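Local coordinates for glycerate dehydrogenase (Bacillus sp. 5mfcol3.1, PDB 6P2I), which probably reduces acyclic imino acids, formed in situ by a partner oxidase, to amino acids with NADPH as hydride donor, at residues 69-73 against 286-290; 110-116 against 134-140; 239-245 against 263-269. All coordinates share one frame; numbering follows the deposited sequence.

Contact 1: residues 69-73 against 286-290. With DAR (D-arginine), chain D.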
loop_
_atom_site.group_PDB
_atom_site.type_symbol
_atom_site.label_atom_id
_atom_site.label_comp_id
_atom_site.label_asym_id
_atom_site.label_seq_id
_atom_site.Cartn_x
_atom_site.Cartn_y
_atom_site.Cartn_z
ATOM N N LEU A 69 4.643 11.394 -35.287
ATOM C CA LEU A 69 3.890 10.402 -34.533
ATOM C C LEU A 69 4.078 10.667 -33.052
ATOM O O LEU A 69 5.215 10.818 -32.590
ATOM C CB LEU A 69 4.353 8.985 -34.870
ATOM C CG LEU A 69 3.693 7.845 -34.096
ATOM C CD1 LEU A 69 2.218 7.753 -34.439
ATOM C CD2 LEU A 69 4.386 6.525 -34.399
ATOM N N ILE A 70 2.968 10.719 -32.319
ATOM C CA ILE A 70 2.965 10.882 -30.869
ATOM C C ILE A 70 2.391 9.613 -30.261
ATOM O O ILE A 70 1.267 9.220 -30.599
ATOM C CB ILE A 70 2.135 12.099 -30.438
ATOM C CG1 ILE A 70 2.690 13.382 -31.065
ATOM C CG2 ILE A 70 2.040 12.174 -28.898
ATOM C CD1 ILE A 70 1.708 14.533 -31.037
ATOM N N THR A 71 3.146 8.974 -29.360
ATOM C CA THR A 71 2.554 7.934 -28.531
ATOM C C THR A 71 1.893 8.615 -27.347
ATOM O O THR A 71 2.484 9.516 -26.745
ATOM C CB THR A 71 3.592 6.910 -28.049
ATOM O OG1 THR A 71 4.566 7.538 -27.195
ATOM C CG2 THR A 71 4.276 6.236 -29.245
ATOM N N ILE A 72 0.639 8.243 -27.068
ATOM C CA ILE A 72 -0.032 8.754 -25.883
ATOM C C ILE A 72 0.609 8.168 -24.643
ATOM O O ILE A 72 0.449 8.715 -23.552
ATOM C CB ILE A 72 -1.546 8.451 -25.920
ATOM C CG1 ILE A 72 -2.316 9.427 -25.013
ATOM C CG2 ILE A 72 -1.815 7.016 -25.501
ATOM C CD1 ILE A 72 -2.262 10.867 -25.492
ATOM N N THR A 73 1.360 7.086 -24.805
ATOM C CA THR A 73 2.021 6.368 -23.727
ATOM C C THR A 73 3.420 6.915 -23.478
ATOM O O THR A 73 4.011 7.590 -24.323
ATOM C CB THR A 73 2.119 4.889 -24.088
ATOM O OG1 THR A 73 2.786 4.764 -25.354
ATOM C CG2 THR A 73 0.732 4.288 -24.190
ATOM N N ASN A 286 -1.671 13.579 -18.978
ATOM C CA ASN A 286 -1.482 12.933 -20.272
ATOM C C ASN A 286 -2.001 13.829 -21.387
ATOM O O ASN A 286 -1.363 13.965 -22.440
ATOM C CB ASN A 286 -2.205 11.579 -20.250
ATOM C CG ASN A 286 -1.716 10.583 -21.314
ATOM O OD1 ASN A 286 -2.214 9.450 -21.362
ATOM N ND2 ASN A 286 -0.772 10.989 -22.165
ATOM N N MET A 287 -3.149 14.471 -21.152
ATOM C CA MET A 287 -3.714 15.393 -22.135
ATOM C C MET A 287 -2.849 16.633 -22.284
ATOM O O MET A 287 -2.648 17.122 -23.405
ATOM C CB MET A 287 -5.136 15.779 -21.729
ATOM C CG MET A 287 -6.107 14.609 -21.618
ATOM S SD MET A 287 -6.339 13.722 -23.178
ATOM C CE MET A 287 -5.220 12.333 -23.005
ATOM N N TYR A 288 -2.340 17.167 -21.168
ATOM C CA TYR A 288 -1.473 18.339 -21.257
ATOM C C TYR A 288 -0.222 18.031 -22.067
ATOM O O TYR A 288 0.247 18.878 -22.841
ATOM C CB TYR A 288 -1.061 18.834 -19.869
ATOM C CG TYR A 288 -2.164 19.188 -18.889
ATOM C CD1 TYR A 288 -3.411 19.599 -19.310
ATOM C CD2 TYR A 288 -1.923 19.139 -17.514
ATOM C CE1 TYR A 288 -4.413 19.938 -18.394
ATOM C CE2 TYR A 288 -2.903 19.466 -16.595
ATOM C CZ TYR A 288 -4.149 19.865 -17.034
ATOM O OH TYR A 288 -5.120 20.192 -16.104
ATOM N N GLU A 289 0.345 16.831 -21.890
ATOM C CA GLU A 289 1.548 16.450 -22.632
ATOM C C GLU A 289 1.246 16.260 -24.111
ATOM O O GLU A 289 2.020 16.701 -24.967
ATOM C CB GLU A 289 2.158 15.173 -22.052
ATOM C CG GLU A 289 2.893 15.433 -20.728
ATOM C CD GLU A 289 3.586 14.206 -20.145
ATOM O OE1 GLU A 289 3.143 13.072 -20.405
ATOM O OE2 GLU A 289 4.567 14.392 -19.395
ATOM N N LEU A 290 0.133 15.602 -24.423
ATOM C CA LEU A 290 -0.277 15.448 -25.816
ATOM C C LEU A 290 -0.398 16.804 -26.500
ATOM O O LEU A 290 0.082 16.996 -27.627
ATOM C CB LEU A 290 -1.609 14.701 -25.868
ATOM C CG LEU A 290 -2.309 14.708 -27.220
ATOM C CD1 LEU A 290 -1.466 14.001 -28.264
ATOM C CD2 LEU A 290 -3.667 14.071 -27.097
HETATM N N DAR D . 2.243 1.389 -20.851
HETATM C CA DAR D . 2.119 2.575 -20.004
HETATM C CB DAR D . 0.650 2.894 -19.690
HETATM C CG DAR D . -0.183 3.232 -20.930
HETATM C CD DAR D . -1.485 3.938 -20.563
HETATM N NE DAR D . -2.292 4.410 -21.688
HETATM C CZ DAR D . -2.578 5.708 -21.831
HETATM N NH1 DAR D . -1.797 6.636 -21.268
HETATM N NH2 DAR D . -3.639 6.100 -22.536
HETATM C C DAR D . 2.856 3.750 -20.621
HETATM O O DAR D . 2.495 4.931 -20.447
HETATM O OXT DAR D . 3.850 3.497 -21.301
#
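Asn286 and Ile72 join the C-terminal end of a parallel-sheet strand to a helix packed against that sheet, in the smaller of the two parallel-sheet domains of this D-2-hydroxyacid dehydrogenase fold, and the junction doubles as one wall of the D-arginine pocket. The amide of Asn286 works in both directions: ND2 donates to Ile72 O at 2.9 Å, in the carbonyl plane and on a lone pair, while OD1 takes a nearly straight bond (171°) from NH1 of the bound D-arginine, 2.8 Å away. CG stands anti to the backbone N of Asn286 (chi1 -160°), which carries the amide off the helix toward residue 72. An acceptor at ND2 and a donor at OD1 together fix which way round the amide sits. Replacing Asn286 by a leucine would probably leave both Ile72 O and that guanidinium nitrogen without these partners. The apolar contacts run through Ile72, Ile70 and Leu290. Ile72 CD1 touches Leu290 CD2 at 3.8 Å and Met287 CE at 4.1 Å, the methionine chain bending back to reach it. Two residues earlier on the strand, Ile70 CG2 meets Leu290 CD1 at 4.0 Å, the side chains roughly perpendicular, and Ile49 of strand 47-50 also packs on Leu290. On the ligand side, Thr73 CG2 touches D-arginine CG at 3.5 Å, and Ile72 CG2 lies 3.6 Å from its NH2.

Contact 2: residues 110-116 against 134-140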
loop_
_atom_site.group_PDB
_atom_site.type_symbol
_atom_site.label_atom_id
_atom_site.label_comp_id
_atom_site.label_asym_id
_atom_site.label_seq_id
_atom_site.Cartn_x
_atom_site.Cartn_y
_atom_site.Cartn_z
ATOM N N LEU A 110 3.394 -3.414 -3.193
ATOM C CA LEU A 110 4.311 -3.886 -2.163
ATOM C C LEU A 110 3.572 -4.178 -0.865
ATOM O O LEU A 110 3.769 -5.228 -0.253
ATOM C CB LEU A 110 5.414 -2.844 -1.938
ATOM C CG LEU A 110 6.335 -2.998 -0.724
ATOM C CD1 LEU A 110 7.077 -4.329 -0.743
ATOM C CD2 LEU A 110 7.326 -1.834 -0.676
ATOM N N PHE A 111 2.710 -3.254 -0.443
ATOM C CA PHE A 111 1.948 -3.461 0.785
ATOM C C PHE A 111 0.936 -4.594 0.624
ATOM O O PHE A 111 0.742 -5.389 1.546
ATOM C CB PHE A 111 1.241 -2.162 1.179
ATOM C CG PHE A 111 2.132 -1.153 1.867
ATOM C CD1 PHE A 111 2.953 -1.527 2.936
ATOM C CD2 PHE A 111 2.139 0.174 1.452
ATOM C CE1 PHE A 111 3.775 -0.582 3.562
ATOM C CE2 PHE A 111 2.947 1.107 2.056
ATOM C CZ PHE A 111 3.758 0.735 3.128
ATOM N N ALA A 112 0.287 -4.692 -0.546
ATOM C CA ALA A 112 -0.667 -5.774 -0.772
ATOM C C ALA A 112 0.015 -7.134 -0.672
ATOM O O ALA A 112 -0.555 -8.086 -0.127
ATOM C CB ALA A 112 -1.335 -5.597 -2.140
ATOM N N VAL A 113 1.243 -7.243 -1.187
ATOM C CA VAL A 113 2.002 -8.484 -1.040
ATOM C C VAL A 113 2.415 -8.680 0.411
ATOM O O VAL A 113 2.196 -9.749 1.000
ATOM C CB VAL A 113 3.237 -8.470 -1.959
ATOM C CG1 VAL A 113 4.139 -9.671 -1.669
ATOM C CG2 VAL A 113 2.828 -8.448 -3.443
ATOM N N ASN A 114 3.024 -7.646 1.005
ATOM C CA ASN A 114 3.626 -7.789 2.324
ATOM C C ASN A 114 2.584 -8.130 3.372
ATOM O O ASN A 114 2.839 -8.944 4.263
ATOM C CB ASN A 114 4.355 -6.500 2.711
ATOM C CG ASN A 114 5.845 -6.672 2.728
ATOM O OD1 ASN A 114 6.392 -7.472 1.965
ATOM N ND2 ASN A 114 6.521 -5.936 3.609
ATOM N N ARG A 115 1.409 -7.518 3.283
ATOM C CA ARG A 115 0.369 -7.703 4.283
ATOM C C ARG A 115 -0.617 -8.792 3.886
ATOM O O ARG A 115 -1.569 -9.049 4.632
ATOM C CB ARG A 115 -0.376 -6.372 4.525
ATOM C CG ARG A 115 0.494 -5.179 4.963
ATOM C CD ARG A 115 1.309 -5.582 6.164
ATOM N NE ARG A 115 2.171 -4.547 6.737
ATOM C CZ ARG A 115 1.973 -3.978 7.932
ATOM N NH1 ARG A 115 0.896 -4.254 8.638
ATOM N NH2 ARG A 115 2.851 -3.113 8.414
ATOM N N LYS A 116 -0.408 -9.435 2.730
ATOM C CA LYS A 116 -1.291 -10.489 2.226
ATOM C C LYS A 116 -2.741 -10.027 2.248
ATOM O O LYS A 116 -3.638 -10.724 2.729
ATOM C CB LYS A 116 -1.109 -11.792 3.009
ATOM C CG LYS A 116 0.263 -12.430 2.835
ATOM C CD LYS A 116 0.349 -13.794 3.526
ATOM C CE LYS A 116 1.729 -14.413 3.347
ATOM N NZ LYS A 116 2.789 -13.662 4.081
ATOM N N PRO A 134 -0.815 -16.169 9.981
ATOM C CA PRO A 134 -0.677 -16.145 8.514
ATOM C C PRO A 134 -0.246 -14.801 7.961
ATOM O O PRO A 134 0.185 -14.740 6.801
ATOM C CB PRO A 134 -2.082 -16.518 8.010
ATOM C CG PRO A 134 -2.775 -17.122 9.176
ATOM C CD PRO A 134 -2.222 -16.389 10.364
ATOM N N PHE A 135 -0.318 -13.729 8.755
ATOM C CA PHE A 135 -0.121 -12.370 8.268
ATOM C C PHE A 135 1.095 -11.699 8.890
ATOM O O PHE A 135 1.256 -10.482 8.774
ATOM C CB PHE A 135 -1.401 -11.571 8.502
ATOM C CG PHE A 135 -2.583 -12.219 7.859
ATOM C CD1 PHE A 135 -2.667 -12.258 6.476
ATOM C CD2 PHE A 135 -3.551 -12.858 8.605
ATOM C CE1 PHE A 135 -3.720 -12.897 5.847
ATOM C CE2 PHE A 135 -4.619 -13.496 7.983
ATOM C CZ PHE A 135 -4.700 -13.517 6.598
ATOM N N LEU A 136 1.961 -12.483 9.524
ATOM C CA LEU A 136 3.266 -11.990 9.952
ATOM C C LEU A 136 3.979 -11.332 8.784
ATOM O O LEU A 136 4.212 -11.972 7.752
ATOM C CB LEU A 136 4.101 -13.145 10.486
ATOM C CG LEU A 136 5.521 -12.829 10.948
ATOM C CD1 LEU A 136 5.493 -11.838 12.115
ATOM C CD2 LEU A 136 6.207 -14.112 11.347
ATOM N N CYS A 137 4.322 -10.057 8.940
ATOM C CA CYS A 137 4.849 -9.271 7.837
ATOM C C CYS A 137 6.165 -8.619 8.235
ATOM O O CYS A 137 6.617 -8.703 9.383
ATOM C CB CYS A 137 3.850 -8.194 7.391
ATOM S SG CYS A 137 3.674 -6.848 8.584
ATOM N N SER A 138 6.787 -7.970 7.257
ATOM C CA SER A 138 7.958 -7.140 7.486
ATOM C C SER A 138 7.581 -5.680 7.296
ATOM O O SER A 138 6.849 -5.331 6.356
ATOM C CB SER A 138 9.099 -7.504 6.529
ATOM O OG SER A 138 9.687 -8.736 6.883
ATOM N N GLU A 139 8.068 -4.830 8.193
ATOM C CA GLU A 139 8.002 -3.396 7.946
ATOM C C GLU A 139 8.926 -3.054 6.792
ATOM O O GLU A 139 10.001 -3.642 6.655
ATOM C CB GLU A 139 8.410 -2.606 9.187
ATOM C CG GLU A 139 7.377 -2.725 10.307
ATOM C CD GLU A 139 7.898 -2.347 11.683
ATOM O OE1 GLU A 139 7.240 -2.738 12.669
ATOM O OE2 GLU A 139 8.946 -1.658 11.801
ATOM N N ILE A 140 8.503 -2.108 5.949
ATOM C CA ILE A 140 9.393 -1.688 4.871
ATOM C C ILE A 140 10.396 -0.636 5.330
ATOM O O ILE A 140 11.439 -0.466 4.680
ATOM C CB ILE A 140 8.609 -1.198 3.635
ATOM C CG1 ILE A 140 7.936 0.170 3.847
ATOM C CG2 ILE A 140 7.605 -2.267 3.178
ATOM C CD1 ILE A 140 7.276 0.724 2.507
HETATM O O HOH W 1 9.580 -5.242 3.797
HETATM O O HOH W 2 5.683 -9.339 4.710
HETATM O O HOH W 3 1.767 -11.176 5.812
HETATM O O HOH W 4 4.771 -3.381 6.125
HETATM O O HOH W 5 2.839 -14.268 6.721
#
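Asn114 and Cys137 bring the backbones closest, their CA atoms 5.8 Å apart, where helix 99-114 of the nucleotide-binding domain ends in a Schellman motif at Lys116 and irregular segment 134-140 runs past it, at the face toward the second subunit. Asn114 ND2 lies 2.8 Å from Ser138 O and donates to a water, while OD1 accepts from Arg248 NH1. Another water donates to Asn114 O and accepts from Ser138 N; a third accepts from Lys116 NZ (2.7 Å) and lies within bonding distance of Pro134 O and Leu136 O. Cys137 SG lies over one face of the Arg115 guanidinium, 3.3 Å from NE, while a water in the plane of that group joins NE to Ser138 O. Arg115 bends at chi2 (-53°), turning its chain back over the sulfur; NH1 and NH2 go on to Ala276 O and Ala101 O of the second subunit, whose Glu104 OE2 accepts from Ile140 N. Lys116 CB meets the edge of the Phe135 ring. Farther up the helix, Ile140 CD1 is 3.6 Å from Phe111 CZ and Ile140 CG2 3.9 Å from Leu110 CD2. In the chain, 134-140 lies between helix 117-125, on which Phe135 packs, and strand 144-148, while Leu110 and Asn114 rest on Val223 of strand 223-226.

Contact 3: residues 239-245 against 263-269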
loop_
_atom_site.group_PDB
_atom_site.type_symbol
_atom_site.label_atom_id
_atom_site.label_comp_id
_atom_site.label_asym_id
_atom_site.label_seq_id
_atom_site.Cartn_x
_atom_site.Cartn_y
_atom_site.Cartn_z
ATOM N N TYR A 239 7.795 -17.867 -12.318
ATOM C CA TYR A 239 6.765 -18.778 -11.833
ATOM C C TYR A 239 7.360 -19.838 -10.914
ATOM O O TYR A 239 6.826 -20.102 -9.831
ATOM C CB TYR A 239 6.030 -19.438 -13.001
ATOM C CG TYR A 239 5.092 -20.516 -12.521
ATOM C CD1 TYR A 239 3.905 -20.190 -11.875
ATOM C CD2 TYR A 239 5.420 -21.860 -12.653
ATOM C CE1 TYR A 239 3.054 -21.175 -11.404
ATOM C CE2 TYR A 239 4.575 -22.850 -12.186
ATOM C CZ TYR A 239 3.393 -22.499 -11.561
ATOM O OH TYR A 239 2.543 -23.477 -11.093
ATOM N N SER A 240 8.472 -20.456 -11.333
ATOM C CA SER A 240 9.106 -21.486 -10.517
ATOM C C SER A 240 9.588 -20.923 -9.187
ATOM O O SER A 240 9.460 -21.576 -8.147
ATOM C CB SER A 240 10.269 -22.123 -11.279
ATOM O OG SER A 240 9.798 -22.829 -12.415
ATOM N N VAL A 241 10.145 -19.710 -9.203
ATOM C CA VAL A 241 10.603 -19.082 -7.966
ATOM C C VAL A 241 9.439 -18.905 -6.997
ATOM O O VAL A 241 9.531 -19.256 -5.814
ATOM C CB VAL A 241 11.293 -17.743 -8.281
ATOM C CG1 VAL A 241 11.389 -16.883 -7.034
ATOM C CG2 VAL A 241 12.675 -17.996 -8.849
ATOM N N LEU A 242 8.319 -18.379 -7.494
ATOM C CA LEU A 242 7.156 -18.162 -6.638
ATOM C C LEU A 242 6.491 -19.476 -6.244
ATOM O O LEU A 242 6.126 -19.664 -5.076
ATOM C CB LEU A 242 6.164 -17.239 -7.342
ATOM C CG LEU A 242 6.646 -15.801 -7.553
ATOM C CD1 LEU A 242 5.975 -15.194 -8.773
ATOM C CD2 LEU A 242 6.356 -14.945 -6.329
ATOM N N LYS A 243 6.330 -20.400 -7.198
ATOM C CA LYS A 243 5.721 -21.693 -6.889
ATOM C C LYS A 243 6.479 -22.413 -5.781
ATOM O O LYS A 243 5.871 -23.078 -4.933
ATOM C CB LYS A 243 5.667 -22.569 -8.143
ATOM C CG LYS A 243 4.980 -23.920 -7.941
ATOM C CD LYS A 243 3.518 -23.735 -7.553
ATOM C CE LYS A 243 2.878 -25.036 -7.101
ATOM N NZ LYS A 243 1.397 -24.983 -7.266
ATOM N N GLN A 244 7.805 -22.300 -5.776
ATOM C CA GLN A 244 8.646 -22.955 -4.786
ATOM C C GLN A 244 8.875 -22.090 -3.554
ATOM O O GLN A 244 9.706 -22.445 -2.710
ATOM C CB GLN A 244 9.988 -23.343 -5.412
ATOM C CG GLN A 244 9.857 -24.356 -6.545
ATOM C CD GLN A 244 11.166 -24.606 -7.270
ATOM O OE1 GLN A 244 12.243 -24.548 -6.676
ATOM N NE2 GLN A 244 11.077 -24.891 -8.564
ATOM N N ASN A 245 8.163 -20.970 -3.443
ATOM C CA ASN A 245 8.244 -20.074 -2.287
ATOM C C ASN A 245 9.688 -19.667 -1.998
ATOM O O ASN A 245 10.111 -19.568 -0.844
ATOM C CB ASN A 245 7.587 -20.704 -1.055
ATOM C CG ASN A 245 6.116 -21.038 -1.282
ATOM O OD1 ASN A 245 5.723 -22.205 -1.284
ATOM N ND2 ASN A 245 5.298 -20.008 -1.475
ATOM N N ILE A 263 0.935 -18.366 -13.515
ATOM C CA ILE A 263 1.097 -17.391 -12.438
ATOM C C ILE A 263 -0.253 -17.003 -11.846
ATOM O O ILE A 263 -0.348 -16.683 -10.652
ATOM C CB ILE A 263 1.878 -16.170 -12.962
ATOM C CG1 ILE A 263 3.326 -16.571 -13.250
ATOM C CG2 ILE A 263 1.809 -14.994 -11.981
ATOM C CD1 ILE A 263 4.173 -15.453 -13.783
ATOM N N ILE A 264 -1.322 -17.065 -12.649
ATOM C CA ILE A 264 -2.668 -16.763 -12.160
ATOM C C ILE A 264 -3.099 -17.716 -11.047
ATOM O O ILE A 264 -3.991 -17.383 -10.257
ATOM C CB ILE A 264 -3.665 -16.769 -13.350
ATOM C CG1 ILE A 264 -3.837 -15.356 -13.896
ATOM C CG2 ILE A 264 -5.018 -17.352 -12.982
ATOM C CD1 ILE A 264 -2.599 -14.802 -14.483
ATOM N N GLY A 265 -2.454 -18.875 -10.933
ATOM C CA GLY A 265 -2.750 -19.846 -9.903
ATOM C C GLY A 265 -2.040 -19.638 -8.581
ATOM O O GLY A 265 -2.334 -20.347 -7.610
ATOM N N LEU A 266 -1.121 -18.682 -8.505
ATOM C CA LEU A 266 -0.269 -18.508 -7.334
ATOM C C LEU A 266 -0.952 -17.677 -6.256
ATOM O O LEU A 266 -1.606 -16.670 -6.544
ATOM C CB LEU A 266 1.041 -17.829 -7.722
ATOM C CG LEU A 266 1.977 -18.555 -8.680
ATOM C CD1 LEU A 266 3.060 -17.589 -9.148
ATOM C CD2 LEU A 266 2.580 -19.761 -8.001
ATOM N N ASN A 267 -0.757 -18.087 -5.006
ATOM C CA ASN A 267 -1.293 -17.380 -3.850
ATOM C C ASN A 267 -0.295 -16.414 -3.227
ATOM O O ASN A 267 -0.539 -15.913 -2.123
ATOM C CB ASN A 267 -1.765 -18.376 -2.792
ATOM C CG ASN A 267 -0.640 -19.272 -2.274
ATOM O OD1 ASN A 267 0.534 -19.083 -2.600
ATOM N ND2 ASN A 267 -1.004 -20.258 -1.460
ATOM N N ASN A 268 0.834 -16.166 -3.886
ATOM C CA ASN A 268 1.800 -15.192 -3.395
ATOM C C ASN A 268 2.107 -14.149 -4.458
ATOM O O ASN A 268 3.197 -13.572 -4.476
ATOM C CB ASN A 268 3.082 -15.875 -2.905
ATOM C CG ASN A 268 3.699 -16.812 -3.940
ATOM O OD1 ASN A 268 3.186 -16.971 -5.049
ATOM N ND2 ASN A 268 4.819 -17.428 -3.578
ATOM N N VAL A 269 1.157 -13.899 -5.360
ATOM C CA VAL A 269 1.255 -12.775 -6.280
ATOM C C VAL A 269 0.021 -11.905 -6.100
ATOM O O VAL A 269 -1.058 -12.381 -5.731
ATOM C CB VAL A 269 1.397 -13.214 -7.760
ATOM C CG1 VAL A 269 2.631 -14.086 -7.937
ATOM C CG2 VAL A 269 0.141 -13.933 -8.234
HETATM O O HOH W 6 6.152 -17.182 -0.794
HETATM O O HOH W 7 2.906 -20.800 -3.660
#
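Leu242 and Leu266 form the apolar centre of a helix-to-loop packing in the nucleotide-binding (Rossmann-type) domain, where the last turns of helix 235-243 meet the chain leading into strand 269-271. Leu266 CD1 presses on Leu242 CB at 3.6 Å, the two side chains crossing at about a right angle, and its CD2 reaches Tyr239 CE1 at 3.7 Å. Tyr239 CD1 continues the layer to Ile263 CG1, while Leu242 CD1 meets Val269 CG1 at 3.6 Å. Lys243 CB sits above the rim of one face of the Tyr239 ring.

The polar part gathers at the helix end. Asn268 CG lies between its backbone N and carbonyl carbon (chi1 53°), and from there ND2 donates to Leu242 O at 3.0 Å. Asn245 N, closing the Schellman motif, reaches the same oxygen from the opposite face of its plane, so two donors grip one carbonyl. Asn268 OD1 is buried against Leu242 without a polar partner in the model. A water accepts from both Asn245 ND2 and Asn268 ND2, which lie 3.4 Å apart as two donors.

Arg125 of the second subunit binds Ile264 O and Leu266 O, and Asn268 pairs through its backbone with Ala250 of strand 249-252, beside edge strand 269-271.

How the contacts relate
The three contacts place one at the D-arginine pocket and two at the face met by the second subunit. Contact 1 belongs to the five-stranded sheet and holds three residues of that pocket; its Asn286 side chain lies about 9 Å from the bound NADP. Contacts 2 and 3 are nested along the chain inside the long loop that contact 1 closes, yet their centres both lie 36 Å from its centre, across the middle of the chain. They follow one another within the nucleotide-binding domain, with centres 16 Å and nearest atoms about 5 Å apart. The Leu136 side chain of contact 2 is about 11 Å from a bound D-arginine. No other protein chain touches contact 1.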